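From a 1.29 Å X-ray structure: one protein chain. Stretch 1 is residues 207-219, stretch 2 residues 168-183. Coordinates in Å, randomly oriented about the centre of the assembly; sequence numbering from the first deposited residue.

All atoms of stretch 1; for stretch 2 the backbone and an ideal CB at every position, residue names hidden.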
ATOM      1  N   LYS A 207      10.578 -15.840  -4.196  1.00 11.09           N
ATOM      2  CA  LYS A 207      10.370 -16.328  -2.835  1.00 11.23           C
ATOM      3  C   LYS A 207       9.140 -15.806  -2.102  1.00 10.63           C
ATOM      4  O   LYS A 207       8.666 -16.451  -1.172  1.00 11.07           O
ATOM      5  CB  LYS A 207      11.611 -16.062  -1.984  1.00 11.34           C
ATOM      6  CG  LYS A 207      12.878 -16.692  -2.526  1.00 12.82           C
ATOM      7  CD  LYS A 207      14.025 -16.541  -1.541  1.00 16.07           C
ATOM      8  CE  LYS A 207      15.274 -17.274  -2.014  1.00 18.52           C
ATOM      9  NZ  LYS A 207      15.125 -18.748  -1.916  1.00 20.89           N
ATOM     10  N   ALA A 208       8.632 -14.636  -2.483  1.00  9.89           N
ATOM     11  CA  ALA A 208       7.515 -14.053  -1.737  1.00  9.35           C
ATOM     12  C   ALA A 208       6.261 -14.883  -1.946  1.00  8.88           C
ATOM     13  O   ALA A 208       5.858 -15.139  -3.081  1.00  8.85           O
ATOM     14  CB  ALA A 208       7.287 -12.625  -2.158  1.00  9.65           C
ATOM     15  N   ARG A 209       5.642 -15.302  -0.846  1.00  8.89           N
ATOM     16  CA  ARG A 209       4.479 -16.179  -0.924  1.00  8.95           C
ATOM     17  C   ARG A 209       3.210 -15.360  -1.101  1.00  8.99           C
ATOM     18  O   ARG A 209       2.393 -15.196  -0.189  1.00  8.72           O
ATOM     19  CB  ARG A 209       4.416 -17.102   0.290  1.00  9.76           C
ATOM     20  CG  ARG A 209       5.628 -18.020   0.400  1.00 11.26           C
ATOM     21  CD  ARG A 209       5.418 -19.073   1.465  1.00 14.10           C
ATOM     22  NE  ARG A 209       4.512 -20.117   0.999  1.00 16.26           N
ATOM     23  CZ  ARG A 209       3.649 -20.783   1.765  1.00 15.35           C
ATOM     24  NH1 ARG A 209       3.530 -20.525   3.067  1.00 12.65           N
ATOM     25  NH2 ARG A 209       2.889 -21.717   1.213  1.00 17.21           N
ATOM     26  N   THR A 210       3.066 -14.819  -2.300  1.00  8.64           N
ATOM     27  CA  THR A 210       1.918 -14.010  -2.676  1.00  9.10           C
ATOM     28  C   THR A 210       1.672 -14.209  -4.167  1.00  9.41           C
ATOM     29  O   THR A 210       2.611 -14.503  -4.920  1.00 10.17           O
ATOM     30  CB  THR A 210       2.153 -12.508  -2.349  1.00  8.57           C
ATOM     31  OG1 THR A 210       0.977 -11.760  -2.664  1.00  9.22           O
ATOM     32  CG2 THR A 210       3.309 -11.928  -3.148  1.00  9.44           C
ATOM     33  N   ASP A 211       0.426 -14.030  -4.592  1.00 10.06           N
ATOM     34  CA  ASP A 211       0.087 -14.167  -6.004  1.00 10.74           C
ATOM     35  C   ASP A 211       0.631 -13.025  -6.860  1.00 10.11           C
ATOM     36  O   ASP A 211       0.856 -13.208  -8.054  1.00 10.38           O
ATOM     37  CB  ASP A 211      -1.429 -14.268  -6.197  1.00 12.20           C
ATOM     38  CG  ASP A 211      -2.013 -15.577  -5.684  1.00 14.02           C
ATOM     39  OD1 ASP A 211      -1.274 -16.573  -5.542  1.00 17.37           O
ATOM     40  OD2 ASP A 211      -3.238 -15.594  -5.429  1.00 19.07           O
ATOM     41  N   LYS A 212       0.821 -11.848  -6.273  1.00  9.39           N
ATOM     42  CA  LYS A 212       1.209 -10.658  -7.033  1.00  9.40           C
ATOM     43  C   LYS A 212       2.264  -9.841  -6.287  1.00  8.63           C
ATOM     44  O   LYS A 212       2.038  -9.408  -5.194  1.00  8.77           O
ATOM     45  CB  LYS A 212      -0.015  -9.782  -7.273  1.00 10.24           C
ATOM     46  CG  LYS A 212      -1.102 -10.407  -8.213  1.00 12.85           C
ATOM     47  CD  LYS A 212      -0.555 -10.781  -9.605  1.00 17.19           C
ATOM     48  CE  LYS A 212      -1.408 -11.872 -10.329  1.00 20.12           C
ATOM     49  NZ  LYS A 212      -1.525 -11.679 -11.757  1.00 23.04           N
ATOM     50  N   VAL A 213       3.383  -9.638  -6.950  1.00  7.77           N
ATOM     51  CA  VAL A 213       4.429  -8.761  -6.448  1.00  7.91           C
ATOM     52  C   VAL A 213       4.508  -7.550  -7.374  1.00  7.52           C
ATOM     53  O   VAL A 213       4.691  -7.680  -8.594  1.00  7.46           O
ATOM     54  CB  VAL A 213       5.806  -9.474  -6.354  1.00  7.52           C
ATOM     55  CG1 VAL A 213       6.848  -8.543  -5.735  1.00  9.14           C
ATOM     56  CG2 VAL A 213       5.713 -10.773  -5.553  1.00  9.42           C
ATOM     57  N   PHE A 214       4.344  -6.375  -6.783  1.00  7.28           N
ATOM     58  CA  PHE A 214       4.462  -5.110  -7.487  1.00  7.12           C
ATOM     59  C   PHE A 214       5.800  -4.465  -7.132  1.00  7.05           C
ATOM     60  O   PHE A 214       6.266  -4.580  -5.988  1.00  7.23           O
ATOM     61  CB  PHE A 214       3.355  -4.148  -7.042  1.00  7.03           C
ATOM     62  CG  PHE A 214       1.963  -4.503  -7.518  1.00  7.04           C
ATOM     63  CD1 PHE A 214       1.278  -5.602  -7.002  1.00  7.78           C
ATOM     64  CD2 PHE A 214       1.310  -3.680  -8.431  1.00  8.12           C
ATOM     65  CE1 PHE A 214      -0.017  -5.889  -7.423  1.00  7.94           C
ATOM     66  CE2 PHE A 214       0.012  -3.960  -8.850  1.00  8.94           C
ATOM     67  CZ  PHE A 214      -0.651  -5.065  -8.350  1.00  8.93           C
ATOM     68  N   LEU A 215       6.401  -3.760  -8.089  1.00  6.84           N
ATOM     69  CA  LEU A 215       7.617  -2.995  -7.813  1.00  6.83           C
ATOM     70  C   LEU A 215       7.257  -1.573  -7.428  1.00  6.25           C
ATOM     71  O   LEU A 215       6.640  -0.856  -8.213  1.00  6.80           O
ATOM     72  CB  LEU A 215       8.568  -2.983  -9.010  1.00  7.40           C
ATOM     73  CG  LEU A 215       9.108  -4.331  -9.481  1.00  8.08           C
ATOM     74  CD1 LEU A 215       8.308  -4.842 -10.671  1.00  9.18           C
ATOM     75  CD2 LEU A 215      10.573  -4.191  -9.844  1.00  9.76           C
ATOM     76  N   GLY A 216       7.623  -1.183  -6.215  1.00  6.44           N
ATOM     77  CA  GLY A 216       7.387   0.171  -5.719  1.00  6.36           C
ATOM     78  C   GLY A 216       8.523   1.107  -6.061  1.00  6.43           C
ATOM     79  O   GLY A 216       9.690   0.823  -5.757  1.00  6.93           O
ATOM     80  N   PHE A 217       8.167   2.233  -6.673  1.00  6.71           N
ATOM     81  CA  PHE A 217       9.128   3.257  -7.076  1.00  6.88           C
ATOM     82  C   PHE A 217       8.687   4.644  -6.622  1.00  6.98           C
ATOM     83  O   PHE A 217       7.490   4.907  -6.523  1.00  7.35           O
ATOM     84  CB  PHE A 217       9.270   3.297  -8.597  1.00  7.16           C
ATOM     85  CG  PHE A 217       9.965   2.109  -9.173  1.00  7.59           C
ATOM     86  CD1 PHE A 217       9.257   1.154  -9.878  1.00  8.14           C
ATOM     87  CD2 PHE A 217      11.337   1.944  -9.021  1.00  8.12           C
ATOM     88  CE1 PHE A 217       9.908   0.034 -10.420  1.00  9.02           C
ATOM     89  CE2 PHE A 217      11.994   0.830  -9.559  1.00  9.46           C
ATOM     90  CZ  PHE A 217      11.274  -0.119 -10.258  1.00  9.20           C
ATOM     91  N   PRO A 218       9.648   5.560  -6.391  1.00  7.05           N
ATOM     92  CA  PRO A 218       9.281   6.957  -6.143  1.00  7.65           C
ATOM     93  C   PRO A 218       8.801   7.627  -7.423  1.00  7.84           C
ATOM     94  O   PRO A 218       9.340   7.372  -8.500  1.00  8.25           O
ATOM     95  CB  PRO A 218      10.595   7.605  -5.684  1.00  8.00           C
ATOM     96  CG  PRO A 218      11.559   6.487  -5.454  1.00  8.53           C
ATOM     97  CD  PRO A 218      11.103   5.343  -6.298  1.00  7.45           C
ATOM     98  N   ALA A 219       7.805   8.498  -7.308  1.00  7.52           N
ATOM     99  CA  ALA A 219       7.227   9.158  -8.477  1.00  8.24           C
ATOM    100  C   ALA A 219       8.015  10.390  -8.931  1.00  8.44           C
ATOM    101  O   ALA A 219       7.765  10.914 -10.018  1.00  8.99           O
ATOM    102  CB  ALA A 219       5.764   9.509  -8.223  1.00  8.74           C
ATOM    103  N   UNK A 168       5.152 -12.639   8.343  1.00  9.31           N
ATOM    104  CA  UNK A 168       3.740 -12.581   7.970  1.00  9.16           C
ATOM    105  C   UNK A 168       3.574 -12.827   6.445  1.00  8.41           C
ATOM    106  O   UNK A 168       2.708 -13.508   6.036  1.00  8.42           O
ATOM    107  CB  UNK A 168       3.146 -11.227   8.366  1.00  9.16           C
ATOM    108  N   UNK A 169       4.509 -12.299   5.654  1.00  7.82           N
ATOM    109  CA  UNK A 169       4.497 -12.589   4.218  1.00  7.61           C
ATOM    110  C   UNK A 169       4.645 -14.097   3.976  1.00  7.63           C
ATOM    111  O   UNK A 169       3.967 -14.658   3.120  1.00  7.72           O
ATOM    112  CB  UNK A 169       5.615 -11.824   3.508  1.00  7.61           C
ATOM    113  N   UNK A 170       5.495 -14.751   4.771  1.00  7.80           N
ATOM    114  CA  UNK A 170       5.728 -16.196   4.656  1.00  8.68           C
ATOM    115  C   UNK A 170       4.486 -17.055   4.909  1.00  8.49           C
ATOM    116  O   UNK A 170       4.456 -18.226   4.519  1.00  9.15           O
ATOM    117  CB  UNK A 170       6.826 -16.610   5.638  1.00  8.68           C
ATOM    118  N   UNK A 171       3.478 -16.502   5.580  1.00  7.96           N
ATOM    119  CA  UNK A 171       2.237 -17.231   5.830  1.00  8.01           C
ATOM    120  C   UNK A 171       1.341 -17.321   4.595  1.00  7.77           C
ATOM    121  O   UNK A 171       0.328 -18.015   4.625  1.00  8.13           O
ATOM    122  CB  UNK A 171       1.468 -16.563   6.972  1.00  8.01           C
ATOM    123  N   UNK A 172       1.710 -16.601   3.530  1.00  7.93           N
ATOM    124  CA  UNK A 172       0.975 -16.559   2.249  1.00  8.00           C
ATOM    125  C   UNK A 172      -0.344 -15.795   2.332  1.00  8.10           C
ATOM    126  O   UNK A 172      -1.186 -15.896   1.447  1.00  9.02           O
ATOM    127  CB  UNK A 172       0.695 -17.984   1.766  1.00  8.00           C
ATOM    128  N   UNK A 173      -0.504 -14.998   3.379  1.00  7.65           N
ATOM    129  CA  UNK A 173      -1.775 -14.329   3.660  1.00  8.28           C
ATOM    130  C   UNK A 173      -2.076 -13.140   2.736  1.00  7.61           C
ATOM    131  O   UNK A 173      -3.241 -12.797   2.547  1.00  8.41           O
ATOM    132  CB  UNK A 173      -1.779 -13.848   5.113  1.00  8.28           C
ATOM    133  N   UNK A 174      -1.048 -12.520   2.156  1.00  7.12           N
ATOM    134  CA  UNK A 174      -1.262 -11.309   1.360  1.00  6.70           C
ATOM    135  C   UNK A 174      -1.644 -11.609  -0.075  1.00  6.68           C
ATOM    136  O   UNK A 174      -1.003 -12.425  -0.753  1.00  7.26           O
ATOM    137  CB  UNK A 174      -0.002 -10.441   1.377  1.00  6.70           C
ATOM    138  N   UNK A 175      -2.695 -10.940  -0.535  1.00  6.99           N
ATOM    139  CA  UNK A 175      -3.126 -11.016  -1.922  1.00  7.51           C
ATOM    140  C   UNK A 175      -2.120 -10.383  -2.865  1.00  7.28           C
ATOM    141  O   UNK A 175      -1.973 -10.816  -4.009  1.00  8.09           O
ATOM    142  CB  UNK A 175      -4.489 -10.341  -2.088  1.00  7.51           C
ATOM    143  N   UNK A 176      -1.440  -9.343  -2.382  1.00  6.98           N
ATOM    144  CA  UNK A 176      -0.433  -8.644  -3.160  1.00  7.09           C
ATOM    145  C   UNK A 176       0.541  -7.990  -2.216  1.00  7.06           C
ATOM    146  O   UNK A 176       0.204  -7.653  -1.080  1.00  6.69           O
ATOM    147  CB  UNK A 176      -1.065  -7.611  -4.094  1.00  7.09           C
ATOM    148  N   UNK A 177       1.763  -7.827  -2.688  1.00  7.07           N
ATOM    149  CA  UNK A 177       2.729  -7.013  -1.977  1.00  7.98           C
ATOM    150  C   UNK A 177       3.341  -6.028  -2.955  1.00  7.41           C
ATOM    151  O   UNK A 177       3.480  -6.326  -4.142  1.00  8.93           O
ATOM    152  CB  UNK A 177       3.806  -7.877  -1.317  1.00  7.98           C
ATOM    153  N   UNK A 178       3.651  -4.834  -2.470  1.00  6.36           N
ATOM    154  CA  UNK A 178       4.430  -3.859  -3.239  1.00  6.64           C
ATOM    155  C   UNK A 178       5.703  -3.624  -2.463  1.00  6.73           C
ATOM    156  O   UNK A 178       5.686  -3.126  -1.327  1.00  7.70           O
ATOM    157  CB  UNK A 178       3.665  -2.555  -3.471  1.00  6.64           C
ATOM    158  N   UNK A 179       6.812  -4.020  -3.069  1.00  6.57           N
ATOM    159  CA  UNK A 179       8.113  -3.898  -2.436  1.00  6.97           C
ATOM    160  C   UNK A 179       8.646  -2.486  -2.662  1.00  6.48           C
ATOM    161  O   UNK A 179       8.631  -1.989  -3.795  1.00  7.54           O
ATOM    162  CB  UNK A 179       9.087  -4.945  -2.979  1.00  6.97           C
ATOM    163  N   UNK A 180       9.128  -1.851  -1.598  1.00  6.83           N
ATOM    164  CA  UNK A 180       9.673  -0.505  -1.703  1.00  7.03           C
ATOM    165  C   UNK A 180      11.095  -0.546  -2.237  1.00  6.90           C
ATOM    166  O   UNK A 180      12.048  -0.719  -1.472  1.00  7.23           O
ATOM    167  CB  UNK A 180       9.635   0.199  -0.345  1.00  7.03           C
ATOM    168  N   UNK A 181      11.239  -0.404  -3.551  1.00  7.37           N
ATOM    169  CA  UNK A 181      12.570  -0.329  -4.151  1.00  7.99           C
ATOM    170  C   UNK A 181      13.080   1.110  -4.113  1.00  8.03           C
ATOM    171  O   UNK A 181      13.373   1.719  -5.139  1.00  9.25           O
ATOM    172  CB  UNK A 181      12.546  -0.850  -5.589  1.00  7.99           C
ATOM    173  N   UNK A 182      13.162   1.648  -2.905  1.00  8.24           N
ATOM    174  CA  UNK A 182      13.653   3.007  -2.696  1.00  8.82           C
ATOM    175  C   UNK A 182      14.018   3.176  -1.232  1.00  9.18           C
ATOM    176  O   UNK A 182      13.736   2.293  -0.412  1.00  9.42           O
ATOM    177  CB  UNK A 182      12.613   4.045  -3.121  1.00  8.82           C
ATOM    178  N   UNK A 183      14.674   4.291  -0.910  1.00  9.90           N
ATOM    179  CA  UNK A 183      15.243   4.515   0.427  1.00 10.68           C
ATOM    180  C   UNK A 183      16.050   3.325   0.926  1.00 10.94           C
ATOM    181  O   UNK A 183      15.970   2.960   2.100  1.00 11.79           O
ATOM    182  CB  UNK A 183      14.127   4.825   1.426  1.00 10.68           C
TER

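Position 168 is helical, and its ideal CB has nothing of stretch 1 within reach. Stretch 1 sets no preference; it is Val-168. Position 169 is also helical, with CA-to-CB sideways. A long aliphatic side chain could reach the methyl of Ala-208. It is Ile-169, CG2 4.5 Å from Ala-208 CB.

At 170 CA-to-CB points away, and many residues would suit. The backbone oxygen matters more: Arg-209 NH1 donates to 170 O at 2.9 Å. The residue is Asn-170; its ND2 donates to water 2, which also accepts from Arg-209 N. Position 171 points away as well. It is Ser-171, whose OG donates to Val-168 O (2.8 Å).

Position 172 leaves the helix with positive phi, which favours glycine or asparagine. Its CB lies close to Arg-209 O, so a small side chain fits easily. It is Ala-172, with CB over one face of the Arg-209 guanidinium and CA 3.1 Å from Arg-209 O.

Position 173 points away; it is Thr-173. At 174 the ideal CB is 4.4 Å from Thr-210 OG1, but sideways, so many types fit. It is Phe-174, its ring leading away. Its backbone O accepts from Thr-210 OG1 at 2.8 Å. Position 175 points away, suiting polar residues among others. It is Asp-175, linked to Asp-211 through water 5, weakly on the Asp-211 side.

At 176 the ideal CB is 3.9 Å from Phe-214 CE1 and 3.8 Å from Lys-212 O. A small residue suits this place. It is Ala-176.

The parallel bridges begin with 177 opposite Val-213. Position 177 shares a face with Val-213, near Thr-210 CG2, and an aliphatic residue suits. Ile-177 puts CD1 3.8 Å from Ala-208 CB. Its N donates to Lys-212 O (3.0 Å), and its O accepts from Phe-214 N (2.8 Å).

Position 178 lies beside Phe-214, so an aromatic or aliphatic residue suits. It is Trp-178, the edge of its six-membered ring toward the Phe-214 face.

Position 179 is near Val-213 CG1 and favours an aliphatic residue. Val-179 CG2 lies 4.0 Å from Val-213 CG1. Position 180 pairs with Gly-216, which offers no side chain; the choice is open. It is Gln-180.

At 181 CA-to-CB points sideways, and Leu-215 and Phe-217 offer apolar surface; a large aliphatic or aromatic residue would suit. It is Phe-181. Phe-181 CE2 is 3.7 Å from Leu-215 CD2, and Phe-181 N donates to Gly-216 O (3.0 Å).

Position 182 points toward Pro-218, and an apolar or aromatic residue suits. Tyr-182 CB is 3.5 Å from Pro-218 CG; its ring edge meets Gly-216 O. Position 183 is out of contact; it is Asn-183.

Stretch 2, residues 168-183: VINSATFDAIWVQFYN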
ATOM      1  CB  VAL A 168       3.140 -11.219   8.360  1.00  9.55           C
ATOM      2  CG1 VAL A 168       1.666 -11.282   8.047  1.00 10.45           C
ATOM      3  CG2 VAL A 168       3.428 -10.914   9.825  1.00 11.25           C
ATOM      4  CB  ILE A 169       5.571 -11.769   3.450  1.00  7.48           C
ATOM      5  CG1 ILE A 169       5.216 -10.279   3.486  1.00  7.91           C
ATOM      6  CG2 ILE A 169       5.718 -12.260   2.006  1.00  9.05           C
ATOM      7  CD1 ILE A 169       6.350  -9.350   3.057  1.00  7.99           C
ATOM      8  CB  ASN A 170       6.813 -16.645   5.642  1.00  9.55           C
ATOM      9  CG  ASN A 170       8.216 -16.284   5.208  1.00 12.10           C
ATOM     10  OD1 ASN A 170       9.144 -16.365   6.013  1.00 14.42           O
ATOM     11  ND2 ASN A 170       8.394 -15.912   3.954  1.00 12.05           N
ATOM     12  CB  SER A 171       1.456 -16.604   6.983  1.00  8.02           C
ATOM     13  OG  SER A 171       0.801 -15.418   6.567  1.00  7.55           O
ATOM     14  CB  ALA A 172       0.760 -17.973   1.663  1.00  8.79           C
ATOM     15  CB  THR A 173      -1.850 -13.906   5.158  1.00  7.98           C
ATOM     16  OG1 THR A 173      -3.204 -13.603   5.544  1.00 12.36           O
ATOM     17  CG2 THR A 173      -0.923 -12.731   5.457  1.00  9.07           C
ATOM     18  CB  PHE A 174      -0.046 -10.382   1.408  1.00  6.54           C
ATOM     19  CG  PHE A 174       0.262  -9.887   2.789  1.00  6.29           C
ATOM     20  CD1 PHE A 174       1.393 -10.334   3.458  1.00  6.23           C
ATOM     21  CD2 PHE A 174      -0.594  -8.992   3.432  1.00  6.31           C
ATOM     22  CE1 PHE A 174       1.670  -9.893   4.748  1.00  6.90           C
ATOM     23  CE2 PHE A 174      -0.326  -8.550   4.715  1.00  7.08           C
ATOM     24  CZ  PHE A 174       0.811  -8.994   5.375  1.00  6.54           C
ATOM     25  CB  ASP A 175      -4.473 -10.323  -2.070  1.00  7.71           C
ATOM     26  CG  ASP A 175      -5.542 -10.995  -1.254  1.00  8.83           C
ATOM     27  OD1 ASP A 175      -5.957 -12.111  -1.632  1.00 12.20           O
ATOM     28  OD2 ASP A 175      -5.942 -10.441  -0.217  1.00  8.70           O
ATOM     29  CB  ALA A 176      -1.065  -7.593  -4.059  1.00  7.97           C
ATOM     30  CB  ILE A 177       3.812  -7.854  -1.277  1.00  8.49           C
ATOM     31  CG1 ILE A 177       4.809  -8.428  -2.276  1.00 10.39           C
ATOM     32  CG2 ILE A 177       3.179  -8.915  -0.364  1.00  8.94           C
ATOM     33  CD1 ILE A 177       5.958  -9.134  -1.626  1.00 11.75           C
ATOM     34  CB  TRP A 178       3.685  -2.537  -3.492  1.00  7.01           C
ATOM     35  CG  TRP A 178       2.404  -2.406  -2.739  1.00  6.77           C
ATOM     36  CD1 TRP A 178       2.254  -2.019  -1.437  1.00  7.14           C
ATOM     37  CD2 TRP A 178       1.088  -2.681  -3.235  1.00  6.80           C
ATOM     38  NE1 TRP A 178       0.919  -2.046  -1.092  1.00  7.32           N
ATOM     39  CE2 TRP A 178       0.185  -2.446  -2.177  1.00  7.02           C
ATOM     40  CE3 TRP A 178       0.583  -3.105  -4.472  1.00  8.07           C
ATOM     41  CZ2 TRP A 178      -1.198  -2.616  -2.321  1.00  7.79           C
ATOM     42  CZ3 TRP A 178      -0.790  -3.285  -4.609  1.00  8.40           C
ATOM     43  CH2 TRP A 178      -1.663  -3.037  -3.541  1.00  8.52           C
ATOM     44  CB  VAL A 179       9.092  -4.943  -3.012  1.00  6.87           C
ATOM     45  CG1 VAL A 179      10.447  -4.837  -2.352  1.00  8.04           C
ATOM     46  CG2 VAL A 179       8.531  -6.360  -2.854  1.00  7.54           C
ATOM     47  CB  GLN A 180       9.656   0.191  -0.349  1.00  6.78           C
ATOM     48  CG  GLN A 180       8.293   0.312   0.292  1.00  8.00           C
ATOM     49  CD  GLN A 180       8.402   0.963   1.647  1.00  8.60           C
ATOM     50  OE1 GLN A 180       8.877   2.096   1.763  1.00  8.78           O
ATOM     51  NE2 GLN A 180       7.981   0.258   2.684  1.00  9.59           N
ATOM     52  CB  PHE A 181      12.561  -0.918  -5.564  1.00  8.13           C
ATOM     53  CG  PHE A 181      12.275  -2.396  -5.600  1.00  8.08           C
ATOM     54  CD1 PHE A 181      13.217  -3.311  -5.147  1.00  8.24           C
ATOM     55  CD2 PHE A 181      11.068  -2.871  -6.092  1.00  8.03           C
ATOM     56  CE1 PHE A 181      12.953  -4.678  -5.184  1.00  8.66           C
ATOM     57  CE2 PHE A 181      10.808  -4.233  -6.139  1.00  7.59           C
ATOM     58  CZ  PHE A 181      11.751  -5.137  -5.685  1.00  8.60           C
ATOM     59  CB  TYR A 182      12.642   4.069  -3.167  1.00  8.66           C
ATOM     60  CG  TYR A 182      11.220   3.886  -2.679  1.00  7.61           C
ATOM     61  CD1 TYR A 182      10.785   4.513  -1.522  1.00  8.99           C
ATOM     62  CD2 TYR A 182      10.307   3.099  -3.388  1.00  7.41           C
ATOM     63  CE1 TYR A 182       9.483   4.359  -1.070  1.00  8.36           C
ATOM     64  CE2 TYR A 182       9.002   2.940  -2.936  1.00  8.18           C
ATOM     65  CZ  TYR A 182       8.601   3.571  -1.782  1.00  8.11           C
ATOM     66  OH  TYR A 182       7.304   3.399  -1.348  1.00  7.69           O
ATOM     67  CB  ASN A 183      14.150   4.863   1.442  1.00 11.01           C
ATOM     68  CG  ASN A 183      13.432   6.139   1.101  1.00 11.13           C
ATOM     69  OD1 ASN A 183      14.047   7.104   0.645  1.00 12.88           O
ATOM     70  ND2 ASN A 183      12.122   6.150   1.293  1.00 11.74           N
TER
HETATM   71  O   HOH W   1       1.830 -13.245   1.729  1.00  7.49           O
HETATM   72  O   HOH W   2       7.509 -15.361   1.473  1.00 13.66           O
HETATM   73  O   HOH W   3      -0.709 -16.388  -1.279  1.00 22.28           O
HETATM   74  O   HOH W   4      -1.695 -14.270  -2.629  1.00 11.03           O
HETATM   75  O   HOH W   5      -5.235 -13.442  -3.846  1.00 26.96           O
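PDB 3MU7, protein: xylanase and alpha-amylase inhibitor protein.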